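Local coordinates for alanine racemase (Oenococcus oeni PSU-1, PDB 3HUR), which belongs to the alanine racemase family, whose chains join an N-terminal beta/alpha barrel of the TIM type to a C-terminal domain rich in beta strands, at residues Q114-F119 against P155-F160; L73-A78 against L82-L87; I136-A141 against S145-I150; A37-D42 against K53-T58; H21-I26 against K33-V38. All blocks are in the same frame, centred on the assembly; numbering follows the deposited sequence.

Contact 1: Q114-F119 against P155-F160; sequences QNLPDF and PQLDLF
A small apolar cluster, closed at one end by a hydrogen bond, ties L116 and F119 to Q156 and L157 at one rim of the beta/alpha barrel. Residues 114-119 leave helix 110-114 and run on towards strand 123-128, while 155-160 enters the neighbouring strand 157-163. The polar part is the amide of Q156: its NE2 donates to F119 O over 2.6 Å. The bond is short but bent, with an N-H...O angle of 143°, and the donor lies out of the carbonyl plane. The same NE2 also donates to G121 O, which fixes the rotation of the amide. Beyond this bond, the ring of F119 and the side chain of Q156 run past each other head to tail, ring and amide planes turned 57° apart, with CE1 of F119 3.9 Å from CB of Q156. The apolar part centres on CD2 of L157. This methyl lies 3.9 Å from F119 CZ, at the ring edge and near its plane, and it also meets CD1 of L116 tip to tip at 3.9 Å. F119 holds CG between its backbone N and carbonyl carbon (chi1 57°), which swings the ring towards the strand; L95 and I99 of helix 95-100 also touch it. The chemistry is thus divided: leucine methyls and a phenyl edge close the inner part, and one amide holds two carbonyls of the loop to the start of the strand.

Contact 2: L73-A78 against L82-L87; sequences LELRQA and LPIWVL
R76 grips the carbonyl of L82 with both terminal nitrogens: NH1 reaches L82 O at 2.8 Å and NH2 reaches the same oxygen at 2.9 Å. This is an end-on fork onto one atom. The oxygen lies close to the guanidinium plane, yet both bonds are bent, with N-H...O angles of 143° and 139°, as expected when one acceptor is shared by two donors. The rest of the group is just as occupied: NE donates to H101 O, NH2 to D102 O and NH1 to L80 O. Four backbone carbonyls thus take up its N-H groups and probably hold its plane in place. Getting there takes a bend in the arginine chain at chi2 (-68°), which turns it from the flank of the helix to the strand. With the edge taken up by oxygens, one face receives the CD1 methyl of I84, centred over the group and 3.3 Å from R76 CZ, a tight fit. The same methyl lies 4.2 Å from L75 CB, which begins the apolar layer between helix and strand. I84 also touches A72, and L75 touches V66. These pieces belong to the beta-alpha-beta unit of strand 63-66, helix 69-77 and strand 84-86; through H101 and D102 the arginine also holds the loop between helix 95-100 and strand 103-107, while E74 and Q77 of the helix bond to a second subunit.

Contact 3: I136-A141 against S145-I150; sequences IGFDKA and SAAKKI
F138 packs against A147 where the loop after barrel strand 123-128 turns into helix 141-153, a beta-to-alpha connection of the TIM-type fold. The tight part is a single touch between two buried side chains: CE1 of the ring comes within 3.7 Å of the A147 methyl, and CZ follows at 4.0 Å, the methyl lying obliquely to the ring. With CG beside the backbone N (chi1 -64°), the ring is set towards the helix. Around the pair, L110 and L113 of helix 110-114 reach A147, and I107 of strand 103-107 reaches F138, so the spot is lined by apolar groups. The other end is looser and faces solvent. K140 takes the N-cap position, A141 is exposed, and the first helical turn closes there through a weak backbone bond. Its oxygen is shared, since Q194 NE2 donates to A141 O as well. S145 OG bonds to D142 O. The weak bond itself is long but nearly straight, S145 N to A141 O measuring 3.3 Å at an N-H...O angle of 167°.

Contact 4: A37-D42 against K53-T58; sequences AVLKAD and KAFQET. With SO4 (sulfate ion), chain D.
F55 brings its CD2-CE2 bond up to the methyl of A37, with CB 3.7 Å from both atoms and oblique to the ring. L39 comes in at the ring edge, its CD2 4.3 Å from F55 CE2. A37 and L39 alternate with V38, which points away from the helix, so a single phenylalanine is met by two residues from the same side of the chain. T58 OG1 donates to A54 O at 2.8 Å, turning the hydroxyl back to the backbone four residues earlier. Further along 37-42 the backbone meets a sulfate ion, probably from the crystallisation liquor: D42 N donates to its O4 at 2.7 Å and 151°. N68 of the same chain and R8 of the second subunit also bond to this ion. The buried contact itself is purely apolar, with A19 and L23 of helix 16-30 against F55 too. A helix of the outer layer resting on a barrel strand in this way is typical of the TIM-type beta/alpha barrel.

Contact 5: H21-I26 against K33-V38; sequences HNLQEI and KKVYAV
L23 sets CG beside its backbone N and opposite the carbonyl carbon (chi1 -77°), which aims its two methyls from helix 16-30 at the strand. V35 answers with CG1 swung opposite its own backbone N (chi1 171°), putting that methyl on the helix side. The leucine then forks: CD2 goes to V35 CG1 at 4.2 Å, and CD1 goes to A37 CB at 4.0 Å. Thus one side chain bridges two strand residues that stand on the same face, two positions apart, while the L23 and V35 side chains cross obliquely. The separations are ordinary van der Waals distances, and the contact rests on methyl packing alone. Around it, I223 of strand 222-223 adds to the cover over V35 and I26. Polar atoms are paired as well: V35 N is bonded to D62 OD2, and beside L23 on the helix the amide of N22 is held by E248 N and I229 O. Between the two strand residues, Y36 points away from the helix, so the strand turns alternate residues to its two faces; the ring of Y36 meets that of F160 on the other face. A helix packed outside a parallel strand, whose alternate residues point into the barrel, is the layering of a TIM-type beta/alpha barrel, here at strand 34-38.

Contacts 4 and 5 are the core pair: all their touching residues are buried, both are apolar, and they share strand 34-38, with F55 CD1 of one lying 3.6 Å from L23 CD1 of the other. Contact 2, on the same parallel sheet, is mixed; K53 and Q56 of contact 4 reach its backbone at A78 and L82. Contacts 1 and 3 lie farther out, about 30 Å from the chain centre, each combining a leucine or phenylalanine packing with a backbone carbonyl bond; Q114 and I150 join them. The polar bonds of contacts 1 to 3 sit near the ends of helices and strands. Inside the barrel, F160, W85 and Y36 bring contacts 1, 2 and 5 together.

Contact 1: Q114-F119 against P155-F160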
# COMPACT_ATOMS: atom_id res chain seq x y z
N GLN A 114 -39.13 0.98 30.89
CA GLN A 114 -39.78 0.52 32.12
C GLN A 114 -38.88 0.75 33.30
O GLN A 114 -39.37 1.12 34.36
CB GLN A 114 -40.16 -0.97 32.05
CG GLN A 114 -41.22 -1.27 31.00
CD GLN A 114 -41.30 -2.75 30.65
OE1 GLN A 114 -40.43 -3.54 31.02
NE2 GLN A 114 -42.34 -3.11 29.91
N ASN A 115 -37.58 0.53 33.12
CA ASN A 115 -36.59 0.66 34.21
C ASN A 115 -35.93 2.03 34.30
O ASN A 115 -35.01 2.22 35.11
CB ASN A 115 -35.50 -0.43 34.09
CG ASN A 115 -36.07 -1.87 34.18
OD1 ASN A 115 -36.55 -2.30 35.23
ND2 ASN A 115 -35.98 -2.60 33.08
N LEU A 116 -36.37 2.98 33.47
CA LEU A 116 -35.93 4.37 33.63
C LEU A 116 -35.92 4.71 35.10
O LEU A 116 -36.92 4.50 35.77
CB LEU A 116 -36.88 5.33 32.94
CG LEU A 116 -36.44 5.86 31.60
CD1 LEU A 116 -37.33 7.03 31.28
CD2 LEU A 116 -34.98 6.28 31.63
N PRO A 117 -34.79 5.21 35.61
CA PRO A 117 -34.85 5.70 36.98
C PRO A 117 -35.49 7.07 37.08
O PRO A 117 -35.90 7.65 36.08
CB PRO A 117 -33.37 5.75 37.41
CG PRO A 117 -32.62 5.81 36.20
CD PRO A 117 -33.40 5.04 35.17
N ASP A 118 -35.56 7.59 38.29
CA ASP A 118 -36.11 8.91 38.50
C ASP A 118 -35.08 9.97 38.13
O ASP A 118 -33.88 9.77 38.33
CB ASP A 118 -36.60 9.04 39.96
CG ASP A 118 -38.02 8.48 40.17
OD1 ASP A 118 -38.86 8.72 39.27
OD2 ASP A 118 -38.30 7.82 41.22
N PHE A 119 -35.55 11.10 37.60
CA PHE A 119 -34.66 12.22 37.24
C PHE A 119 -35.40 13.55 37.20
O PHE A 119 -36.62 13.58 37.05
CB PHE A 119 -33.99 11.99 35.88
CG PHE A 119 -34.96 11.77 34.74
CD1 PHE A 119 -35.47 12.83 34.03
CD2 PHE A 119 -35.34 10.50 34.37
CE1 PHE A 119 -36.35 12.63 32.98
CE2 PHE A 119 -36.23 10.29 33.31
CZ PHE A 119 -36.72 11.35 32.61
N PRO A 155 -44.60 13.12 31.90
CA PRO A 155 -44.50 14.41 31.22
C PRO A 155 -43.05 14.95 31.21
O PRO A 155 -42.75 15.92 30.52
CB PRO A 155 -45.40 15.30 32.07
CG PRO A 155 -45.14 14.77 33.49
CD PRO A 155 -44.96 13.27 33.33
N GLN A 156 -42.17 14.35 32.00
CA GLN A 156 -40.74 14.62 31.88
C GLN A 156 -40.12 13.99 30.58
O GLN A 156 -39.04 14.39 30.19
CB GLN A 156 -39.97 14.16 33.14
CG GLN A 156 -40.14 15.10 34.32
CD GLN A 156 -39.33 14.70 35.54
OE1 GLN A 156 -39.84 14.05 36.46
NE2 GLN A 156 -38.06 15.10 35.56
N LEU A 157 -40.78 13.01 29.96
CA LEU A 157 -40.33 12.48 28.66
C LEU A 157 -40.94 13.28 27.53
O LEU A 157 -42.13 13.48 27.48
CB LEU A 157 -40.69 11.00 28.49
CG LEU A 157 -39.98 10.09 29.49
CD1 LEU A 157 -40.50 8.64 29.34
CD2 LEU A 157 -38.44 10.17 29.29
N ASP A 158 -40.11 13.74 26.62
CA ASP A 158 -40.60 14.50 25.51
C ASP A 158 -40.24 13.73 24.26
O ASP A 158 -39.08 13.58 23.95
CB ASP A 158 -39.95 15.86 25.54
CG ASP A 158 -40.27 16.66 24.34
OD1 ASP A 158 -41.05 16.17 23.52
OD2 ASP A 158 -39.72 17.78 24.22
N LEU A 159 -41.24 13.20 23.57
CA LEU A 159 -41.02 12.42 22.38
C LEU A 159 -40.62 13.35 21.24
O LEU A 159 -41.38 14.19 20.81
CB LEU A 159 -42.28 11.68 22.05
CG LEU A 159 -42.19 10.65 20.95
CD1 LEU A 159 -41.10 9.64 21.21
CD2 LEU A 159 -43.57 9.96 20.84
N PHE A 160 -39.38 13.18 20.77
CA PHE A 160 -38.80 14.05 19.79
C PHE A 160 -39.08 13.52 18.42
O PHE A 160 -39.26 14.29 17.49
CB PHE A 160 -37.27 14.12 20.00
CG PHE A 160 -36.58 15.03 19.05
CD1 PHE A 160 -35.98 14.55 17.90
CD2 PHE A 160 -36.56 16.39 19.28
CE1 PHE A 160 -35.37 15.41 17.00
CE2 PHE A 160 -35.95 17.27 18.38
CZ PHE A 160 -35.35 16.76 17.25

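Contact 2: L73-A78 against L82-L87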
# COMPACT_ATOMS: atom_id res chain seq x y z
N LEU A 73 -21.27 17.18 23.22
CA LEU A 73 -20.64 18.07 24.20
C LEU A 73 -19.72 19.12 23.56
O LEU A 73 -19.82 20.28 23.89
CB LEU A 73 -19.91 17.25 25.28
CG LEU A 73 -20.86 16.31 26.08
CD1 LEU A 73 -20.23 15.69 27.32
CD2 LEU A 73 -22.12 17.00 26.50
N GLU A 74 -18.90 18.72 22.59
CA GLU A 74 -18.07 19.65 21.86
C GLU A 74 -18.85 20.66 21.07
O GLU A 74 -18.47 21.80 20.97
CB GLU A 74 -17.18 18.92 20.84
CG GLU A 74 -15.93 18.17 21.35
CD GLU A 74 -15.22 17.41 20.18
OE1 GLU A 74 -14.44 18.01 19.36
OE2 GLU A 74 -15.50 16.21 20.07
N LEU A 75 -19.86 20.20 20.37
CA LEU A 75 -20.73 21.10 19.65
C LEU A 75 -21.31 22.14 20.65
O LEU A 75 -21.39 23.33 20.35
CB LEU A 75 -21.82 20.30 18.93
CG LEU A 75 -21.47 19.52 17.63
CD1 LEU A 75 -22.57 18.52 17.24
CD2 LEU A 75 -21.28 20.52 16.48
N ARG A 76 -21.68 21.69 21.85
CA ARG A 76 -22.28 22.61 22.84
C ARG A 76 -21.28 23.66 23.26
O ARG A 76 -21.59 24.84 23.26
CB ARG A 76 -22.80 21.86 24.08
CG ARG A 76 -24.05 21.08 23.83
CD ARG A 76 -25.23 22.02 23.55
NE ARG A 76 -26.48 21.28 23.31
CZ ARG A 76 -27.33 21.58 22.35
NH1 ARG A 76 -27.09 22.58 21.54
NH2 ARG A 76 -28.41 20.86 22.16
N GLN A 77 -20.07 23.21 23.60
CA GLN A 77 -18.94 24.09 23.82
C GLN A 77 -18.73 25.10 22.71
O GLN A 77 -18.26 26.20 22.98
CB GLN A 77 -17.65 23.31 23.92
CG GLN A 77 -17.35 22.70 25.27
CD GLN A 77 -15.85 22.42 25.44
OE1 GLN A 77 -15.10 22.25 24.44
NE2 GLN A 77 -15.40 22.38 26.69
N ALA A 78 -19.01 24.73 21.46
CA ALA A 78 -18.78 25.66 20.33
C ALA A 78 -19.94 26.60 20.10
O ALA A 78 -19.98 27.29 19.07
CB ALA A 78 -18.46 24.91 19.09
N LEU A 82 -28.95 24.55 18.64
CA LEU A 82 -29.96 23.65 18.11
C LEU A 82 -30.00 22.40 18.93
O LEU A 82 -29.03 22.05 19.61
CB LEU A 82 -29.67 23.26 16.69
CG LEU A 82 -29.70 24.40 15.68
CD1 LEU A 82 -29.27 23.89 14.34
CD2 LEU A 82 -31.06 25.01 15.61
N PRO A 83 -31.15 21.73 18.92
CA PRO A 83 -31.14 20.43 19.63
C PRO A 83 -30.24 19.40 18.91
O PRO A 83 -30.11 19.43 17.69
CB PRO A 83 -32.61 19.98 19.61
CG PRO A 83 -33.33 20.94 18.62
CD PRO A 83 -32.46 22.12 18.37
N ILE A 84 -29.65 18.50 19.68
CA ILE A 84 -28.71 17.53 19.20
C ILE A 84 -29.11 16.19 19.69
O ILE A 84 -29.53 16.04 20.83
CB ILE A 84 -27.27 17.80 19.74
CG1 ILE A 84 -26.70 19.06 19.09
CG2 ILE A 84 -26.37 16.62 19.44
CD1 ILE A 84 -25.85 19.88 19.98
N TRP A 85 -28.93 15.21 18.84
CA TRP A 85 -29.42 13.88 19.09
C TRP A 85 -28.24 12.97 18.86
O TRP A 85 -27.67 12.95 17.79
CB TRP A 85 -30.56 13.63 18.10
CG TRP A 85 -31.13 12.26 17.99
CD1 TRP A 85 -30.83 11.15 18.73
CD2 TRP A 85 -32.17 11.87 17.09
NE1 TRP A 85 -31.59 10.09 18.30
CE2 TRP A 85 -32.43 10.52 17.30
CE3 TRP A 85 -32.88 12.54 16.09
CZ2 TRP A 85 -33.37 9.83 16.56
CZ3 TRP A 85 -33.81 11.85 15.36
CH2 TRP A 85 -34.05 10.51 15.60
N VAL A 86 -27.87 12.24 19.89
CA VAL A 86 -26.76 11.33 19.84
C VAL A 86 -27.28 9.92 19.62
O VAL A 86 -28.22 9.50 20.29
CB VAL A 86 -25.94 11.45 21.14
CG1 VAL A 86 -24.74 10.45 21.16
CG2 VAL A 86 -25.47 12.88 21.27
N LEU A 87 -26.67 9.16 18.72
CA LEU A 87 -27.37 8.03 18.13
C LEU A 87 -27.35 6.71 18.89
O LEU A 87 -28.35 5.92 18.78
CB LEU A 87 -26.96 7.79 16.68
CG LEU A 87 -27.73 8.66 15.69
CD1 LEU A 87 -27.34 8.30 14.26
CD2 LEU A 87 -29.23 8.50 15.88

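Contact 3: I136-A141 against S145-I150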
# COMPACT_ATOMS: atom_id res chain seq x y z
N ILE A 136 -31.70 -2.24 17.01
CA ILE A 136 -32.01 -1.15 17.89
C ILE A 136 -33.52 -0.87 17.82
O ILE A 136 -34.10 -0.75 16.72
CB ILE A 136 -31.24 0.15 17.51
CG1 ILE A 136 -29.76 -0.12 17.13
CG2 ILE A 136 -31.30 1.14 18.67
CD1 ILE A 136 -28.93 1.19 16.64
N GLY A 137 -34.15 -0.79 18.99
CA GLY A 137 -35.56 -0.37 19.05
C GLY A 137 -36.62 -1.46 18.87
O GLY A 137 -36.37 -2.64 19.08
N PHE A 138 -37.80 -1.03 18.44
CA PHE A 138 -39.03 -1.79 18.63
C PHE A 138 -39.55 -2.45 17.37
O PHE A 138 -39.78 -1.76 16.39
CB PHE A 138 -40.11 -0.83 19.10
CG PHE A 138 -39.83 -0.20 20.44
CD1 PHE A 138 -40.51 -0.62 21.57
CD2 PHE A 138 -38.91 0.83 20.55
CE1 PHE A 138 -40.26 -0.04 22.81
CE2 PHE A 138 -38.65 1.43 21.76
CZ PHE A 138 -39.32 1.00 22.90
N ASP A 139 -39.76 -3.77 17.42
CA ASP A 139 -40.27 -4.53 16.26
C ASP A 139 -41.65 -5.22 16.48
O ASP A 139 -42.09 -6.03 15.65
CB ASP A 139 -39.25 -5.58 15.79
CG ASP A 139 -38.97 -6.66 16.82
OD1 ASP A 139 -39.56 -6.64 17.92
OD2 ASP A 139 -38.15 -7.55 16.53
N LYS A 140 -42.32 -4.88 17.57
CA LYS A 140 -43.61 -5.48 17.92
C LYS A 140 -44.64 -4.40 18.23
O LYS A 140 -44.35 -3.44 18.93
CB LYS A 140 -43.44 -6.42 19.10
CG LYS A 140 -42.67 -7.70 18.75
CD LYS A 140 -42.36 -8.52 20.00
CE LYS A 140 -41.30 -9.62 19.74
NZ LYS A 140 -40.83 -10.20 21.03
N ALA A 141 -45.83 -4.56 17.68
CA ALA A 141 -46.86 -3.53 17.76
C ALA A 141 -47.34 -3.31 19.19
O ALA A 141 -47.63 -2.19 19.57
CB ALA A 141 -48.04 -3.89 16.84
N SER A 145 -47.06 0.29 21.70
CA SER A 145 -48.13 0.92 22.48
C SER A 145 -47.87 0.82 23.99
O SER A 145 -48.20 1.75 24.71
CB SER A 145 -49.53 0.41 22.10
OG SER A 145 -49.68 -0.96 22.35
N ALA A 146 -47.25 -0.25 24.47
CA ALA A 146 -46.82 -0.25 25.88
C ALA A 146 -45.94 0.96 26.11
O ALA A 146 -46.13 1.70 27.07
CB ALA A 146 -46.09 -1.49 26.24
N ALA A 147 -45.02 1.19 25.17
CA ALA A 147 -44.03 2.24 25.32
C ALA A 147 -44.66 3.63 25.24
O ALA A 147 -44.27 4.52 25.98
CB ALA A 147 -42.95 2.08 24.27
N LYS A 148 -45.63 3.80 24.34
CA LYS A 148 -46.33 5.10 24.17
C LYS A 148 -47.10 5.48 25.42
O LYS A 148 -47.20 6.67 25.74
CB LYS A 148 -47.30 5.05 23.01
CG LYS A 148 -47.97 6.37 22.69
CD LYS A 148 -48.99 6.22 21.53
CE LYS A 148 -49.51 7.59 20.98
NZ LYS A 148 -50.03 8.51 22.05
N LYS A 149 -47.63 4.46 26.11
CA LYS A 149 -48.27 4.61 27.43
C LYS A 149 -47.30 5.15 28.44
O LYS A 149 -47.65 6.08 29.15
CB LYS A 149 -48.85 3.27 27.96
N ILE A 150 -46.10 4.57 28.54
CA ILE A 150 -45.14 4.99 29.57
C ILE A 150 -44.67 6.39 29.31
O ILE A 150 -44.53 7.17 30.24
CB ILE A 150 -43.92 4.08 29.68
CG1 ILE A 150 -44.35 2.71 30.18
CG2 ILE A 150 -42.85 4.71 30.63
CD1 ILE A 150 -43.35 1.62 29.93

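Contact 4: A37-D42 against K53-T58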
# COMPACT_ATOMS: atom_id res chain seq x y z
N ALA A 37 -29.79 17.55 10.36
CA ALA A 37 -28.53 17.37 9.62
C ALA A 37 -27.74 16.31 10.32
O ALA A 37 -27.48 16.44 11.51
CB ALA A 37 -27.77 18.64 9.61
N VAL A 38 -27.42 15.22 9.61
CA VAL A 38 -26.65 14.15 10.20
C VAL A 38 -25.17 14.44 9.91
O VAL A 38 -24.76 14.61 8.79
CB VAL A 38 -27.09 12.74 9.68
CG1 VAL A 38 -26.28 11.63 10.35
CG2 VAL A 38 -28.58 12.47 9.92
N LEU A 39 -24.38 14.48 10.97
CA LEU A 39 -23.00 14.79 10.92
C LEU A 39 -22.21 13.69 11.60
O LEU A 39 -21.84 13.82 12.76
CB LEU A 39 -22.78 16.08 11.67
CG LEU A 39 -23.32 17.31 10.95
CD1 LEU A 39 -22.94 18.51 11.77
CD2 LEU A 39 -22.76 17.42 9.49
N LYS A 40 -21.94 12.60 10.92
CA LYS A 40 -21.15 11.56 11.55
C LYS A 40 -19.71 11.70 11.09
O LYS A 40 -19.44 12.30 10.04
CB LYS A 40 -21.70 10.21 11.18
CG LYS A 40 -23.18 10.02 11.48
CD LYS A 40 -23.61 8.70 10.93
CE LYS A 40 -25.02 8.27 11.32
NZ LYS A 40 -25.23 6.95 10.65
N ALA A 41 -18.79 11.19 11.89
CA ALA A 41 -17.38 11.16 11.50
C ALA A 41 -16.86 12.57 11.22
O ALA A 41 -16.33 12.83 10.15
CB ALA A 41 -17.18 10.26 10.24
N ASP A 42 -17.08 13.47 12.17
CA ASP A 42 -16.66 14.84 12.05
C ASP A 42 -17.11 15.45 10.76
O ASP A 42 -16.29 15.97 9.97
CB ASP A 42 -15.12 14.94 12.19
CG ASP A 42 -14.62 16.38 12.41
OD1 ASP A 42 -13.40 16.59 12.20
OD2 ASP A 42 -15.41 17.29 12.78
N LYS A 53 -22.36 25.11 12.63
CA LYS A 53 -22.51 26.55 12.74
C LYS A 53 -23.11 27.12 11.46
O LYS A 53 -23.95 27.99 11.53
CB LYS A 53 -21.17 27.24 12.96
CG LYS A 53 -20.61 27.10 14.33
CD LYS A 53 -19.25 27.78 14.37
CE LYS A 53 -18.65 27.79 15.76
NZ LYS A 53 -19.27 28.84 16.64
N ALA A 54 -22.64 26.70 10.30
CA ALA A 54 -23.23 27.16 9.06
C ALA A 54 -24.74 26.81 9.00
O ALA A 54 -25.54 27.58 8.50
CB ALA A 54 -22.52 26.58 7.87
N PHE A 55 -25.13 25.65 9.51
CA PHE A 55 -26.54 25.30 9.43
C PHE A 55 -27.39 26.10 10.42
O PHE A 55 -28.56 26.36 10.13
CB PHE A 55 -26.78 23.81 9.65
CG PHE A 55 -26.07 22.91 8.68
CD1 PHE A 55 -25.81 23.30 7.41
CD2 PHE A 55 -25.67 21.65 9.07
CE1 PHE A 55 -25.17 22.44 6.54
CE2 PHE A 55 -25.05 20.80 8.22
CZ PHE A 55 -24.78 21.19 6.96
N GLN A 56 -26.83 26.44 11.60
CA GLN A 56 -27.56 27.21 12.64
C GLN A 56 -27.81 28.65 12.19
O GLN A 56 -28.87 29.21 12.41
CB GLN A 56 -26.80 27.24 13.98
CG GLN A 56 -27.62 27.73 15.15
CD GLN A 56 -26.91 27.60 16.50
OE1 GLN A 56 -27.12 26.64 17.23
NE2 GLN A 56 -26.07 28.56 16.83
N GLU A 57 -26.84 29.22 11.50
CA GLU A 57 -26.88 30.61 11.16
C GLU A 57 -27.82 30.85 10.01
O GLU A 57 -28.40 31.95 9.89
CB GLU A 57 -25.48 31.14 10.83
CG GLU A 57 -25.39 32.17 9.64
CD GLU A 57 -25.73 33.60 10.02
OE1 GLU A 57 -25.90 33.84 11.22
OE2 GLU A 57 -25.80 34.48 9.13
N THR A 58 -27.93 29.87 9.14
CA THR A 58 -28.79 30.00 7.96
C THR A 58 -30.15 29.37 8.22
O THR A 58 -31.02 29.42 7.38
CB THR A 58 -28.19 29.28 6.76
OG1 THR A 58 -27.91 27.90 7.10
CG2 THR A 58 -26.95 30.00 6.30
S SO4 D . -17.55 12.15 15.66
O1 SO4 D . -16.47 11.42 15.02
O2 SO4 D . -18.80 11.35 15.84
O3 SO4 D . -16.97 12.61 16.91
O4 SO4 D . -17.83 13.30 14.78

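Contact 5: H21-I26 against K33-V38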
# COMPACT_ATOMS: atom_id res chain seq x y z
N HIS A 21 -26.79 25.28 1.01
CA HIS A 21 -27.54 25.16 -0.19
C HIS A 21 -28.05 23.73 -0.38
O HIS A 21 -29.20 23.53 -0.76
CB HIS A 21 -26.66 25.60 -1.34
CG HIS A 21 -27.28 25.44 -2.69
ND1 HIS A 21 -28.04 26.43 -3.28
CD2 HIS A 21 -27.21 24.43 -3.58
CE1 HIS A 21 -28.44 26.02 -4.47
NE2 HIS A 21 -27.94 24.81 -4.68
N ASN A 22 -27.21 22.74 -0.13
CA ASN A 22 -27.65 21.35 -0.25
C ASN A 22 -28.79 21.02 0.73
O ASN A 22 -29.70 20.28 0.37
CB ASN A 22 -26.50 20.35 -0.06
CG ASN A 22 -25.51 20.37 -1.19
OD1 ASN A 22 -25.76 20.90 -2.26
ND2 ASN A 22 -24.37 19.79 -0.94
N LEU A 23 -28.73 21.54 1.95
CA LEU A 23 -29.82 21.28 2.91
C LEU A 23 -31.09 21.96 2.42
O LEU A 23 -32.16 21.37 2.45
CB LEU A 23 -29.48 21.75 4.33
CG LEU A 23 -28.54 20.85 5.13
CD1 LEU A 23 -28.61 21.18 6.64
CD2 LEU A 23 -28.85 19.40 4.89
N GLN A 24 -30.96 23.20 1.97
CA GLN A 24 -32.05 23.91 1.34
C GLN A 24 -32.70 23.15 0.13
O GLN A 24 -33.91 23.09 0.04
CB GLN A 24 -31.59 25.32 0.96
CG GLN A 24 -31.44 26.28 2.20
CD GLN A 24 -30.45 27.47 1.97
OE1 GLN A 24 -29.82 27.60 0.91
NE2 GLN A 24 -30.32 28.32 2.99
N GLU A 25 -31.90 22.59 -0.77
CA GLU A 25 -32.43 21.89 -1.95
C GLU A 25 -33.22 20.70 -1.58
O GLU A 25 -34.30 20.47 -2.14
CB GLU A 25 -31.33 21.37 -2.87
CG GLU A 25 -30.69 22.42 -3.72
CD GLU A 25 -31.57 22.84 -4.86
OE1 GLU A 25 -31.98 21.97 -5.68
OE2 GLU A 25 -31.82 24.06 -4.93
N ILE A 26 -32.67 19.91 -0.67
CA ILE A 26 -33.28 18.65 -0.36
C ILE A 26 -34.54 18.86 0.51
O ILE A 26 -35.39 17.96 0.61
CB ILE A 26 -32.27 17.67 0.28
CG1 ILE A 26 -32.76 16.24 0.09
CG2 ILE A 26 -32.06 17.96 1.75
CD1 ILE A 26 -32.79 15.77 -1.35
N LYS A 33 -40.60 19.57 6.51
CA LYS A 33 -40.93 20.61 7.48
C LYS A 33 -39.70 20.88 8.32
O LYS A 33 -39.18 21.98 8.34
CB LYS A 33 -42.16 20.23 8.34
CG LYS A 33 -43.56 20.33 7.57
CD LYS A 33 -43.62 21.57 6.57
CE LYS A 33 -45.05 21.91 6.03
NZ LYS A 33 -45.79 20.70 5.51
N LYS A 34 -39.22 19.82 8.96
CA LYS A 34 -38.03 19.86 9.75
C LYS A 34 -36.87 19.20 8.98
O LYS A 34 -37.07 18.25 8.25
CB LYS A 34 -38.32 19.10 11.03
CG LYS A 34 -39.44 19.70 11.89
CD LYS A 34 -38.86 20.45 13.10
CE LYS A 34 -39.88 21.35 13.85
NZ LYS A 34 -39.20 22.65 14.27
N VAL A 35 -35.65 19.73 9.11
CA VAL A 35 -34.44 19.07 8.58
C VAL A 35 -33.46 18.86 9.73
O VAL A 35 -33.10 19.82 10.38
CB VAL A 35 -33.77 19.87 7.48
CG1 VAL A 35 -32.41 19.27 7.11
CG2 VAL A 35 -34.65 19.91 6.30
N TYR A 36 -33.13 17.59 9.98
CA TYR A 36 -32.14 17.15 10.93
C TYR A 36 -30.85 16.75 10.19
O TYR A 36 -30.83 15.74 9.48
CB TYR A 36 -32.62 15.90 11.66
CG TYR A 36 -33.92 16.04 12.39
CD1 TYR A 36 -34.56 14.92 12.90
CD2 TYR A 36 -34.52 17.28 12.59
CE1 TYR A 36 -35.74 15.02 13.57
CE2 TYR A 36 -35.70 17.38 13.27
CZ TYR A 36 -36.31 16.25 13.75
OH TYR A 36 -37.49 16.38 14.44
N ALA A 37 -29.79 17.55 10.36
CA ALA A 37 -28.53 17.37 9.62
C ALA A 37 -27.74 16.31 10.32
O ALA A 37 -27.48 16.44 11.51
CB ALA A 37 -27.77 18.64 9.61
N VAL A 38 -27.42 15.22 9.61
CA VAL A 38 -26.65 14.15 10.20
C VAL A 38 -25.17 14.44 9.91
O VAL A 38 -24.76 14.61 8.79
CB VAL A 38 -27.09 12.74 9.68
CG1 VAL A 38 -26.28 11.63 10.35
CG2 VAL A 38 -28.58 12.47 9.92